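Local coordinates for racemase (Pseudovibrio sp. JE062, PDB 3MKC), which belongs by sequence to the enolase superfamily, pairing an N-terminal domain of the mandelate racemase/muconate lactonizing enzyme type with a C-terminal barrel domain, at residues A[138-143]-A[336-340]; A[170-174]-A[361-365]; A[177-181]-A[194-198]; A[317-322]-A[350-355]. All blocks are in the same frame, centred on the assembly; numbering follows the deposited sequence.

Contact 1 (A[138-143]-A[336-340])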
loop_
_atom_site.group_PDB
_atom_site.type_symbol
_atom_site.label_atom_id
_atom_site.label_comp_id
_atom_site.label_asym_id
_atom_site.label_seq_id
_atom_site.Cartn_x
_atom_site.Cartn_y
_atom_site.Cartn_z
ATOM N N VAL A 138 11.363 -10.377 -6.647
ATOM C CA VAL A 138 11.251 -9.219 -5.766
ATOM C C VAL A 138 11.199 -9.701 -4.317
ATOM O O VAL A 138 10.775 -10.825 -4.048
ATOM C CB VAL A 138 9.993 -8.372 -6.078
ATOM C CG1 VAL A 138 10.041 -7.895 -7.523
ATOM C CG2 VAL A 138 8.730 -9.179 -5.814
ATOM N N HIS A 139 11.641 -8.854 -3.390
ATOM C CA HIS A 139 11.658 -9.205 -1.975
ATOM C C HIS A 139 10.915 -8.191 -1.133
ATOM O O HIS A 139 11.273 -7.012 -1.097
ATOM C CB HIS A 139 13.102 -9.310 -1.474
ATOM C CG HIS A 139 13.926 -10.298 -2.232
ATOM N ND1 HIS A 139 14.429 -10.037 -3.488
ATOM C CD2 HIS A 139 14.290 -11.568 -1.936
ATOM C CE1 HIS A 139 15.067 -11.104 -3.934
ATOM N NE2 HIS A 139 14.996 -12.048 -3.013
ATOM N N PRO A 140 9.867 -8.634 -0.431
ATOM C CA PRO A 140 9.118 -7.693 0.394
ATOM C C PRO A 140 9.661 -7.661 1.809
ATOM O O PRO A 140 10.460 -8.515 2.195
ATOM C CB PRO A 140 7.729 -8.286 0.380
ATOM C CG PRO A 140 8.055 -9.764 0.548
ATOM C CD PRO A 140 9.225 -9.964 -0.424
ATOM N N TYR A 141 9.257 -6.653 2.571
ATOM C CA TYR A 141 9.630 -6.619 3.970
ATOM C C TYR A 141 8.279 -6.943 4.581
ATOM O O TYR A 141 7.236 -6.548 4.045
ATOM C CB TYR A 141 10.160 -5.245 4.411
ATOM C CG TYR A 141 9.154 -4.125 4.566
ATOM C CD1 TYR A 141 8.255 -4.100 5.632
ATOM C CD2 TYR A 141 9.153 -3.047 3.683
ATOM C CE1 TYR A 141 7.385 -3.028 5.817
ATOM C CE2 TYR A 141 8.289 -1.969 3.860
ATOM C CZ TYR A 141 7.408 -1.967 4.929
ATOM O OH TYR A 141 6.551 -0.910 5.103
ATOM N N LEU A 142 8.277 -7.708 5.660
ATOM C CA LEU A 142 7.015 -8.076 6.280
ATOM C C LEU A 142 6.781 -7.277 7.545
ATOM O O LEU A 142 7.663 -7.170 8.395
ATOM C CB LEU A 142 7.004 -9.574 6.599
ATOM C CG LEU A 142 7.266 -10.484 5.399
ATOM C CD1 LEU A 142 7.147 -11.941 5.837
ATOM C CD2 LEU A 142 6.273 -10.181 4.286
ATOM N N THR A 143 5.590 -6.708 7.662
ATOM C CA THR A 143 5.243 -5.929 8.836
ATOM C C THR A 143 4.714 -6.882 9.897
ATOM O O THR A 143 3.756 -7.618 9.657
ATOM C CB THR A 143 4.187 -4.875 8.489
ATOM O OG1 THR A 143 4.699 -4.037 7.445
ATOM C CG2 THR A 143 3.865 -4.022 9.703
ATOM N N PRO A 336 14.684 -1.612 -2.666
ATOM C CA PRO A 336 15.020 -3.021 -2.414
ATOM C C PRO A 336 13.860 -3.854 -1.884
ATOM O O PRO A 336 13.816 -5.069 -2.087
ATOM C CB PRO A 336 16.144 -2.941 -1.377
ATOM C CG PRO A 336 16.708 -1.566 -1.549
ATOM C CD PRO A 336 15.490 -0.728 -1.809
ATOM N N TYR A 337 12.936 -3.205 -1.184
ATOM C CA TYR A 337 11.793 -3.899 -0.605
ATOM C C TYR A 337 10.506 -3.113 -0.834
ATOM O O TYR A 337 10.529 -1.997 -1.358
ATOM C CB TYR A 337 11.984 -4.063 0.905
ATOM C CG TYR A 337 13.345 -4.583 1.319
ATOM C CD1 TYR A 337 13.735 -5.886 1.019
ATOM C CD2 TYR A 337 14.234 -3.773 2.031
ATOM C CE1 TYR A 337 14.972 -6.375 1.419
ATOM C CE2 TYR A 337 15.478 -4.252 2.437
ATOM C CZ TYR A 337 15.839 -5.555 2.128
ATOM O OH TYR A 337 17.059 -6.044 2.527
ATOM N N PHE A 338 9.391 -3.725 -0.436
ATOM C CA PHE A 338 8.064 -3.125 -0.520
ATOM C C PHE A 338 7.242 -3.785 0.588
ATOM O O PHE A 338 7.516 -4.933 0.957
ATOM C CB PHE A 338 7.441 -3.351 -1.904
ATOM C CG PHE A 338 7.119 -4.785 -2.215
ATOM C CD1 PHE A 338 5.798 -5.212 -2.274
ATOM C CD2 PHE A 338 8.132 -5.701 -2.464
ATOM C CE1 PHE A 338 5.485 -6.534 -2.577
ATOM C CE2 PHE A 338 7.831 -7.032 -2.769
ATOM C CZ PHE A 338 6.506 -7.446 -2.824
ATOM N N GLU A 339 6.262 -3.075 1.141
ATOM C CA GLU A 339 5.484 -3.649 2.234
ATOM C C GLU A 339 4.541 -4.747 1.793
ATOM O O GLU A 339 3.813 -4.607 0.809
ATOM C CB GLU A 339 4.689 -2.583 2.993
ATOM C CG GLU A 339 3.841 -3.170 4.124
ATOM C CD GLU A 339 3.243 -2.121 5.045
ATOM O OE1 GLU A 339 2.794 -1.071 4.544
ATOM O OE2 GLU A 339 3.207 -2.356 6.272
ATOM N N TYR A 340 4.560 -5.839 2.547
ATOM C CA TYR A 340 3.713 -6.976 2.261
ATOM C C TYR A 340 3.281 -7.617 3.574
ATOM O O TYR A 340 4.062 -7.709 4.519
ATOM C CB TYR A 340 4.484 -7.997 1.431
ATOM C CG TYR A 340 3.612 -9.024 0.752
ATOM C CD1 TYR A 340 3.050 -8.773 -0.498
ATOM C CD2 TYR A 340 3.358 -10.255 1.354
ATOM C CE1 TYR A 340 2.260 -9.725 -1.137
ATOM C CE2 TYR A 340 2.568 -11.216 0.728
ATOM C CZ TYR A 340 2.024 -10.944 -0.516
ATOM O OH TYR A 340 1.246 -11.884 -1.135
HETATM O O HOH W 1 12.210 -6.074 -4.112
#
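Tyr141 lays one face of its ring over the backbone of Glu339, whose CA lies 3.8 Å from the ring centroid in a CH-pi contact. The ring reaches across because its CG sits between the backbone N and the carbonyl carbon (chi1 73°). Beyond it the extended side chain of Glu339 runs on to Thr143, where OG1 donates a short bond of 2.5 Å to Glu339 OE2, arriving on the anti side of the carboxylate. In the other half of the contact, Pro140 CB stands 3.7 Å from the centroid of the Phe338 ring, over its face, and presses on Tyr340 CB as well. The backbones pair as a parallel ladder: Tyr141 N donates to Phe338 O at 2.9 Å, and Tyr340 N to Tyr141 O at 3.1 Å. Strands 137-143 and 339-340, the first and last of the beta/alpha barrel, thus become neighbours and close it. Near the start of both segments a water accepts from His139 N and donates to Pro336 O. In the second shell, Lys177 bonds the Tyr141 hydroxyl, Asn315 N donates to Glu339 OE1, and the hydroxyls of Tyr337 and Tyr340 pair with Asp207 and Glu358.

Contact 2 (A[170-174]-A[361-365])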
loop_
_atom_site.group_PDB
_atom_site.type_symbol
_atom_site.label_atom_id
_atom_site.label_comp_id
_atom_site.label_asym_id
_atom_site.label_seq_id
_atom_site.Cartn_x
_atom_site.Cartn_y
_atom_site.Cartn_z
ATOM N N ALA A 170 13.730 -17.840 10.149
ATOM C CA ALA A 170 13.581 -19.231 9.738
ATOM C C ALA A 170 13.111 -19.326 8.291
ATOM O O ALA A 170 13.393 -20.311 7.605
ATOM C CB ALA A 170 12.591 -19.943 10.658
ATOM N N HIS A 171 12.389 -18.304 7.832
ATOM C CA HIS A 171 11.883 -18.277 6.460
ATOM C C HIS A 171 12.732 -17.368 5.581
ATOM O O HIS A 171 12.317 -16.995 4.481
ATOM C CB HIS A 171 10.438 -17.777 6.425
ATOM C CG HIS A 171 9.446 -18.733 7.005
ATOM N ND1 HIS A 171 9.478 -19.134 8.322
ATOM C CD2 HIS A 171 8.371 -19.342 6.452
ATOM C CE1 HIS A 171 8.465 -19.949 8.558
ATOM N NE2 HIS A 171 7.779 -20.091 7.440
ATOM N N ASN A 172 13.913 -17.009 6.071
ATOM C CA ASN A 172 14.821 -16.131 5.336
ATOM C C ASN A 172 14.162 -14.861 4.801
ATOM O O ASN A 172 14.411 -14.459 3.662
ATOM C CB ASN A 172 15.479 -16.883 4.176
ATOM C CG ASN A 172 16.395 -17.994 4.648
ATOM O OD1 ASN A 172 17.241 -17.789 5.520
ATOM N ND2 ASN A 172 16.237 -19.175 4.069
ATOM N N ILE A 173 13.318 -14.237 5.614
ATOM C CA ILE A 173 12.674 -12.989 5.216
ATOM C C ILE A 173 13.792 -11.945 5.251
ATOM O O ILE A 173 14.492 -11.812 6.256
ATOM C CB ILE A 173 11.558 -12.583 6.207
ATOM C CG1 ILE A 173 10.465 -13.656 6.224
ATOM C CG2 ILE A 173 10.974 -11.233 5.820
ATOM C CD1 ILE A 173 9.879 -13.958 4.860
ATOM N N ARG A 174 13.956 -11.212 4.154
ATOM C CA ARG A 174 15.023 -10.224 4.057
ATOM C C ARG A 174 14.871 -8.973 4.920
ATOM O O ARG A 174 15.861 -8.310 5.220
ATOM C CB ARG A 174 15.203 -9.806 2.596
ATOM C CG ARG A 174 15.370 -10.964 1.632
ATOM C CD ARG A 174 16.630 -11.758 1.927
ATOM N NE ARG A 174 16.819 -12.859 0.985
ATOM C CZ ARG A 174 17.166 -12.713 -0.290
ATOM N NH1 ARG A 174 17.373 -11.505 -0.798
ATOM N NH2 ARG A 174 17.304 -13.785 -1.065
ATOM N N LEU A 361 5.741 -17.307 -1.356
ATOM C CA LEU A 361 6.968 -16.620 -0.977
ATOM C C LEU A 361 8.062 -17.679 -0.909
ATOM O O LEU A 361 8.018 -18.576 -0.064
ATOM C CB LEU A 361 6.792 -15.951 0.386
ATOM C CG LEU A 361 7.913 -15.008 0.822
ATOM C CD1 LEU A 361 7.957 -13.806 -0.113
ATOM C CD2 LEU A 361 7.680 -14.559 2.255
ATOM N N VAL A 362 9.032 -17.584 -1.811
ATOM C CA VAL A 362 10.125 -18.549 -1.867
ATOM C C VAL A 362 11.466 -17.907 -1.530
ATOM O O VAL A 362 11.903 -16.976 -2.206
ATOM C CB VAL A 362 10.227 -19.188 -3.272
ATOM C CG1 VAL A 362 11.391 -20.160 -3.317
ATOM C CG2 VAL A 362 8.921 -19.900 -3.621
ATOM N N ASP A 363 12.115 -18.416 -0.487
ATOM C CA ASP A 363 13.407 -17.892 -0.057
ATOM C C ASP A 363 13.276 -16.391 0.197
ATOM O O ASP A 363 14.176 -15.612 -0.117
ATOM C CB ASP A 363 14.463 -18.175 -1.134
ATOM C CG ASP A 363 15.862 -17.747 -0.719
ATOM O OD1 ASP A 363 16.241 -17.978 0.448
ATOM O OD2 ASP A 363 16.589 -17.187 -1.569
ATOM N N GLY A 364 12.137 -16.001 0.766
ATOM C CA GLY A 364 11.882 -14.603 1.071
ATOM C C GLY A 364 11.608 -13.721 -0.134
ATOM O O GLY A 364 11.684 -12.497 -0.033
ATOM N N GLY A 365 11.279 -14.325 -1.271
ATOM C CA GLY A 365 11.021 -13.536 -2.462
ATOM C C GLY A 365 9.935 -14.088 -3.363
ATOM O O GLY A 365 9.594 -15.272 -3.291
HETATM O O HOH W 2 11.902 -10.957 2.358
#
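Arg174 reaches over the turn formed by Val362 to Gly365. From CB the chain passes to CG, which is anti to the carbonyl carbon (chi1 -52°) and lies a loose 4.3 Å from Gly364 O; the bend at chi2 then turns the chain so that NE passes 4.0 Å from the backbone O of Asp363. At the tip, NH2 forms a long salt bridge of 3.5 Å with Asp363 OD2; the carboxylate oxygen lies at the guanidinium edge, near its plane, yet the two flat groups are turned 71° apart. The other terminal nitrogen, NH1, packs against the ring of His139.

A helix end and a tight turn meet here. Asn172, with positive phi, is the C-prime residue of the Schellman motif that ends helix 154-170 before the chain enters barrel strand 175-179, while Val362 to Gly365 form a type I' turn closed by backbone bonds in both directions between its end residues. Gly364 has no side chain, which lets its CA come to 3.6 Å from Asn172 O. One water joins the backbones, accepting from Arg174 N at 2.7 Å and donating to Gly364 O. On the more buried flank, the side chains of Ile173 and Leu361 cross at about a right angle, CD1 of the first a tight 3.5 Å from CD2 of the second, with Leu142 of strand 137-143 packed against the same isoleucine.

Contact 3 (A[177-181]-A[194-198])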
loop_
_atom_site.group_PDB
_atom_site.type_symbol
_atom_site.label_atom_id
_atom_site.label_comp_id
_atom_site.label_asym_id
_atom_site.label_seq_id
_atom_site.Cartn_x
_atom_site.Cartn_y
_atom_site.Cartn_z
ATOM N N LYS A 177 9.341 -5.136 9.684
ATOM C CA LYS A 177 9.049 -3.863 10.320
ATOM C C LYS A 177 8.337 -4.134 11.630
ATOM O O LYS A 177 7.401 -4.927 11.678
ATOM C CB LYS A 177 8.151 -2.998 9.431
ATOM C CG LYS A 177 7.877 -1.620 10.025
ATOM C CD LYS A 177 7.234 -0.677 9.015
ATOM C CE LYS A 177 5.780 -1.036 8.739
ATOM N NZ LYS A 177 5.164 -0.119 7.735
ATOM N N VAL A 178 8.800 -3.490 12.692
ATOM C CA VAL A 178 8.192 -3.636 14.007
ATOM C C VAL A 178 7.543 -2.301 14.329
ATOM O O VAL A 178 7.820 -1.306 13.665
ATOM C CB VAL A 178 9.248 -3.957 15.074
ATOM C CG1 VAL A 178 9.936 -5.275 14.738
ATOM C CG2 VAL A 178 10.265 -2.827 15.152
ATOM N N CYS A 179 6.677 -2.276 15.337
ATOM C CA CYS A 179 6.005 -1.040 15.714
ATOM C C CYS A 179 6.129 -0.780 17.201
ATOM O O CYS A 179 6.368 -1.700 17.986
ATOM C CB CYS A 179 4.513 -1.113 15.387
ATOM S SG CYS A 179 4.100 -1.766 13.770
ATOM N N VAL A 180 5.969 0.482 17.580
ATOM C CA VAL A 180 5.991 0.870 18.981
ATOM C C VAL A 180 4.510 1.012 19.307
ATOM O O VAL A 180 3.835 1.891 18.771
ATOM C CB VAL A 180 6.688 2.235 19.199
ATOM C CG1 VAL A 180 6.619 2.629 20.669
ATOM C CG2 VAL A 180 8.140 2.161 18.759
ATOM N N PRO A 181 3.971 0.133 20.166
ATOM C CA PRO A 181 2.554 0.194 20.535
ATOM C C PRO A 181 2.068 1.608 20.866
ATOM O O PRO A 181 2.664 2.306 21.680
ATOM C CB PRO A 181 2.476 -0.749 21.730
ATOM C CG PRO A 181 3.473 -1.802 21.360
ATOM C CD PRO A 181 4.647 -0.962 20.884
ATOM N N TYR A 194 13.882 -0.714 23.824
ATOM C CA TYR A 194 12.998 -1.626 23.114
ATOM C C TYR A 194 13.564 -2.046 21.760
ATOM O O TYR A 194 13.704 -3.235 21.467
ATOM C CB TYR A 194 11.651 -0.929 22.928
ATOM C CG TYR A 194 10.624 -1.651 22.095
ATOM C CD1 TYR A 194 10.088 -2.865 22.506
ATOM C CD2 TYR A 194 10.135 -1.080 20.919
ATOM C CE1 TYR A 194 9.081 -3.491 21.773
ATOM C CE2 TYR A 194 9.132 -1.694 20.184
ATOM C CZ TYR A 194 8.609 -2.896 20.615
ATOM O OH TYR A 194 7.606 -3.493 19.892
ATOM N N LEU A 195 13.885 -1.060 20.932
ATOM C CA LEU A 195 14.412 -1.333 19.610
ATOM C C LEU A 195 15.756 -2.035 19.684
ATOM O O LEU A 195 16.099 -2.817 18.810
ATOM C CB LEU A 195 14.522 -0.028 18.820
ATOM C CG LEU A 195 13.176 0.681 18.618
ATOM C CD1 LEU A 195 13.383 1.970 17.828
ATOM C CD2 LEU A 195 12.212 -0.238 17.879
ATOM N N ARG A 196 16.521 -1.758 20.733
ATOM C CA ARG A 196 17.814 -2.404 20.880
ATOM C C ARG A 196 17.615 -3.883 21.179
ATOM O O ARG A 196 18.377 -4.733 20.708
ATOM C CB ARG A 196 18.615 -1.742 22.000
ATOM C CG ARG A 196 19.263 -0.442 21.579
ATOM C CD ARG A 196 19.914 0.284 22.746
ATOM N NE ARG A 196 20.640 1.455 22.275
ATOM C CZ ARG A 196 21.664 1.389 21.434
ATOM N NH1 ARG A 196 22.076 0.210 20.988
ATOM N NH2 ARG A 196 22.267 2.497 21.021
ATOM N N GLU A 197 16.582 -4.192 21.956
ATOM C CA GLU A 197 16.305 -5.581 22.307
ATOM C C GLU A 197 15.787 -6.355 21.106
ATOM O O GLU A 197 16.173 -7.501 20.888
ATOM C CB GLU A 197 15.292 -5.657 23.453
ATOM C CG GLU A 197 15.809 -5.061 24.747
ATOM C CD GLU A 197 17.108 -5.701 25.201
ATOM O OE1 GLU A 197 17.094 -6.904 25.539
ATOM O OE2 GLU A 197 18.144 -5.001 25.213
ATOM N N LEU A 198 14.918 -5.725 20.322
ATOM C CA LEU A 198 14.365 -6.384 19.148
ATOM C C LEU A 198 15.447 -6.625 18.109
ATOM O O LEU A 198 15.473 -7.673 17.460
ATOM C CB LEU A 198 13.235 -5.545 18.549
ATOM C CG LEU A 198 12.008 -5.362 19.442
ATOM C CD1 LEU A 198 10.918 -4.625 18.679
ATOM C CD2 LEU A 198 11.496 -6.724 19.892
#
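Tyr194 and Cys179 supply the polar link between helix and strand: the phenol OH donates to the backbone O of Cys179 over 2.9 Å. The bond is nearly collinear with the carbonyl, the C=O...O angle being 165°, and the acceptor lies at the ring edge, near its plane. With CG anti to the backbone N (chi1 174°), the tyrosine stretches from the helix to the end of the strand, where its hydroxyl ties down a carbonyl just as the strand gives way to loop.

Apolar contacts make up the rest. Leu198 CD1 meets Val178 CG2 at 4.0 Å, the two side chains sliding past each other in opposite directions, and the same leucine methyl sits over a face of the Tyr194 ring. Leu195 CD2 reaches Val178 CG2 from about one turn earlier in the helix, at 4.2 Å. Further along, Val180 CG2 approaches Tyr194 CE2, and Pro181 CD lies near CZ of the same ring. Helix 154-170 completes the packing, its Tyr161 touching both Val178 and Tyr194.

The short strand and helix axes pass 10.6 Å apart with their directions 145° from each other, roughly antiparallel. Such packing belongs to the beta-alpha-beta crossover, here strand 175-179, helix 188-202 and strand 207-211, the repeating unit of a beta/alpha barrel.

Contact 4 (A[317-322]-A[350-355])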
loop_
_atom_site.group_PDB
_atom_site.type_symbol
_atom_site.label_atom_id
_atom_site.label_comp_id
_atom_site.label_asym_id
_atom_site.label_seq_id
_atom_site.Cartn_x
_atom_site.Cartn_y
_atom_site.Cartn_z
ATOM N N LYS A 317 -4.220 -4.315 3.551
ATOM C CA LYS A 317 -5.618 -4.552 3.214
ATOM C C LYS A 317 -5.802 -6.051 3.007
ATOM O O LYS A 317 -5.458 -6.837 3.884
ATOM C CB LYS A 317 -6.020 -3.809 1.938
ATOM C CG LYS A 317 -6.737 -2.485 2.146
ATOM C CD LYS A 317 -7.925 -2.587 3.099
ATOM C CE LYS A 317 -8.794 -1.346 2.983
ATOM N NZ LYS A 317 -9.732 -1.151 4.119
ATOM N N THR A 318 -6.322 -6.441 1.847
ATOM C CA THR A 318 -6.541 -7.859 1.568
ATOM C C THR A 318 -5.613 -8.388 0.489
ATOM O O THR A 318 -4.642 -7.732 0.113
ATOM C CB THR A 318 -7.995 -8.136 1.140
ATOM O OG1 THR A 318 -8.199 -7.697 -0.206
ATOM C CG2 THR A 318 -8.962 -7.413 2.062
ATOM N N GLY A 319 -5.919 -9.584 -0.008
ATOM C CA GLY A 319 -5.099 -10.186 -1.041
ATOM C C GLY A 319 -5.143 -9.416 -2.347
ATOM O O GLY A 319 -4.280 -9.587 -3.205
ATOM N N ILE A 320 -6.153 -8.566 -2.506
ATOM C CA ILE A 320 -6.278 -7.784 -3.729
ATOM C C ILE A 320 -5.130 -6.779 -3.845
ATOM O O ILE A 320 -4.499 -6.653 -4.895
ATOM C CB ILE A 320 -7.619 -7.029 -3.769
ATOM C CG1 ILE A 320 -8.778 -8.035 -3.713
ATOM C CG2 ILE A 320 -7.709 -6.198 -5.039
ATOM C CD1 ILE A 320 -10.157 -7.394 -3.780
ATOM N N THR A 321 -4.861 -6.066 -2.759
ATOM C CA THR A 321 -3.783 -5.088 -2.760
ATOM C C THR A 321 -2.418 -5.784 -2.734
ATOM O O THR A 321 -1.463 -5.307 -3.350
ATOM C CB THR A 321 -3.920 -4.120 -1.566
ATOM O OG1 THR A 321 -5.131 -3.366 -1.713
ATOM C CG2 THR A 321 -2.735 -3.158 -1.501
ATOM N N SER A 322 -2.319 -6.913 -2.035
ATOM C CA SER A 322 -1.048 -7.635 -1.994
ATOM C C SER A 322 -0.638 -8.052 -3.405
ATOM O O SER A 322 0.548 -8.058 -3.738
ATOM C CB SER A 322 -1.149 -8.874 -1.099
ATOM O OG SER A 322 -1.107 -8.520 0.275
ATOM N N LEU A 350 -9.918 -11.759 6.657
ATOM C CA LEU A 350 -10.170 -11.083 5.391
ATOM C C LEU A 350 -8.949 -11.151 4.473
ATOM O O LEU A 350 -9.060 -11.496 3.294
ATOM C CB LEU A 350 -10.547 -9.627 5.662
ATOM C CG LEU A 350 -11.584 -9.019 4.727
ATOM C CD1 LEU A 350 -12.839 -9.883 4.710
ATOM C CD2 LEU A 350 -11.910 -7.615 5.202
ATOM N N ARG A 351 -7.787 -10.816 5.020
ATOM C CA ARG A 351 -6.545 -10.849 4.257
ATOM C C ARG A 351 -6.243 -12.271 3.789
ATOM O O ARG A 351 -5.680 -12.480 2.714
ATOM C CB ARG A 351 -5.384 -10.352 5.120
ATOM C CG ARG A 351 -4.011 -10.627 4.516
ATOM C CD ARG A 351 -3.805 -9.826 3.244
ATOM N NE ARG A 351 -2.541 -10.150 2.588
ATOM C CZ ARG A 351 -2.339 -11.226 1.834
ATOM N NH1 ARG A 351 -3.321 -12.094 1.630
ATOM N NH2 ARG A 351 -1.151 -11.436 1.285
ATOM N N LYS A 352 -6.622 -13.244 4.605
ATOM C CA LYS A 352 -6.371 -14.645 4.286
ATOM C C LYS A 352 -7.331 -15.319 3.303
ATOM O O LYS A 352 -6.893 -16.068 2.428
ATOM C CB LYS A 352 -6.346 -15.472 5.570
ATOM C CG LYS A 352 -5.218 -15.151 6.530
ATOM C CD LYS A 352 -5.267 -16.121 7.697
ATOM C CE LYS A 352 -4.085 -15.959 8.632
ATOM N NZ LYS A 352 -4.103 -17.009 9.683
ATOM N N TYR A 353 -8.628 -15.049 3.428
ATOM C CA TYR A 353 -9.618 -15.716 2.578
ATOM C C TYR A 353 -10.349 -14.969 1.456
ATOM O O TYR A 353 -10.927 -15.618 0.586
ATOM C CB TYR A 353 -10.699 -16.350 3.459
ATOM C CG TYR A 353 -10.208 -16.968 4.749
ATOM C CD1 TYR A 353 -9.262 -17.994 4.746
ATOM C CD2 TYR A 353 -10.716 -16.546 5.978
ATOM C CE1 TYR A 353 -8.838 -18.589 5.942
ATOM C CE2 TYR A 353 -10.301 -17.129 7.175
ATOM C CZ TYR A 353 -9.366 -18.149 7.151
ATOM O OH TYR A 353 -8.971 -18.728 8.335
ATOM N N LEU A 354 -10.343 -13.638 1.450
ATOM C CA LEU A 354 -11.099 -12.914 0.421
ATOM C C LEU A 354 -10.816 -13.265 -1.035
ATOM O O LEU A 354 -11.748 -13.501 -1.805
ATOM C CB LEU A 354 -10.969 -11.402 0.604
ATOM C CG LEU A 354 -11.868 -10.591 -0.330
ATOM C CD1 LEU A 354 -13.331 -10.971 -0.118
ATOM C CD2 LEU A 354 -11.654 -9.108 -0.058
ATOM N N VAL A 355 -9.546 -13.280 -1.431
ATOM C CA VAL A 355 -9.215 -13.622 -2.810
ATOM C C VAL A 355 -8.232 -14.774 -2.890
ATOM O O VAL A 355 -7.558 -15.104 -1.910
ATOM C CB VAL A 355 -8.623 -12.430 -3.595
ATOM C CG1 VAL A 355 -9.703 -11.392 -3.860
ATOM C CG2 VAL A 355 -7.460 -11.828 -2.833
#
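Arg351 overlaps the first turn of helix 319-331, with Gly319 CA and Ser322 CB over its guanidinium. CG leaves anti to the backbone N (chi1 168°) and the chain then bends at chi2, which carries CD to 3.5 Å from Lys317 O and swings the guanidinium across the helix start. NH1 lies 3.7 Å from Gly319 CA, while NH2 lies 3.1 Å from Ser322 OG. The charge has its strongest partner elsewhere: NH2 makes a salt bridge with Glu358, a neighbour that would be expected to offset the cost of placing a cation beside a helix N terminus.

Val355 wedges in from the other flank. Its CG2 comes to a tight 3.4 Å from Gly319 CA, where no side chain intervenes, and the Val355 and Ile320 side chains cross at about a right angle, with their CG1 atoms 3.5 Å apart, again closer than usual for carbons. Leu354 CD2 fills in beside Thr318, reaching OG1 at 3.7 Å and also touching CG2. Gly319 N is buried here without a partner.

Thr318 OG1 accepts from Ile320 N at 3.2 Å along a nearly straight path (N-H...O 166°) and is also hydrogen-bonded to Glu47. The first bond caps helix 319-331, with Thr318 at its N-cap; the second ties the cap to strand 43-48. The helix leads from barrel strand 310-311 toward strand 339-340, starting where the barrel meets the N-terminal domain.

In the fold
From the N terminus, contact 1 opens first, on strand 137-143, and contact 2 opens at the end of helix 154-170. Contact 3 then opens and closes within a single beta-alpha-beta unit, inside the spans of both. Much later contact 4 opens at helix 319-331; contact 1 closes on strand 339-340 before contact 4 closes after helix 349-353, so those two cross. Contact 2 closes last, crossing contact 1 and enclosing contact 4. Contacts 1 and 3 share one sheet through neighbouring strands, and contact 1 also touches contacts 2 and 4. Contacts 3 and 4 lie in series without touching: contact 3 ties a strand to its helix, contact 4 two helices late in the barrel domain.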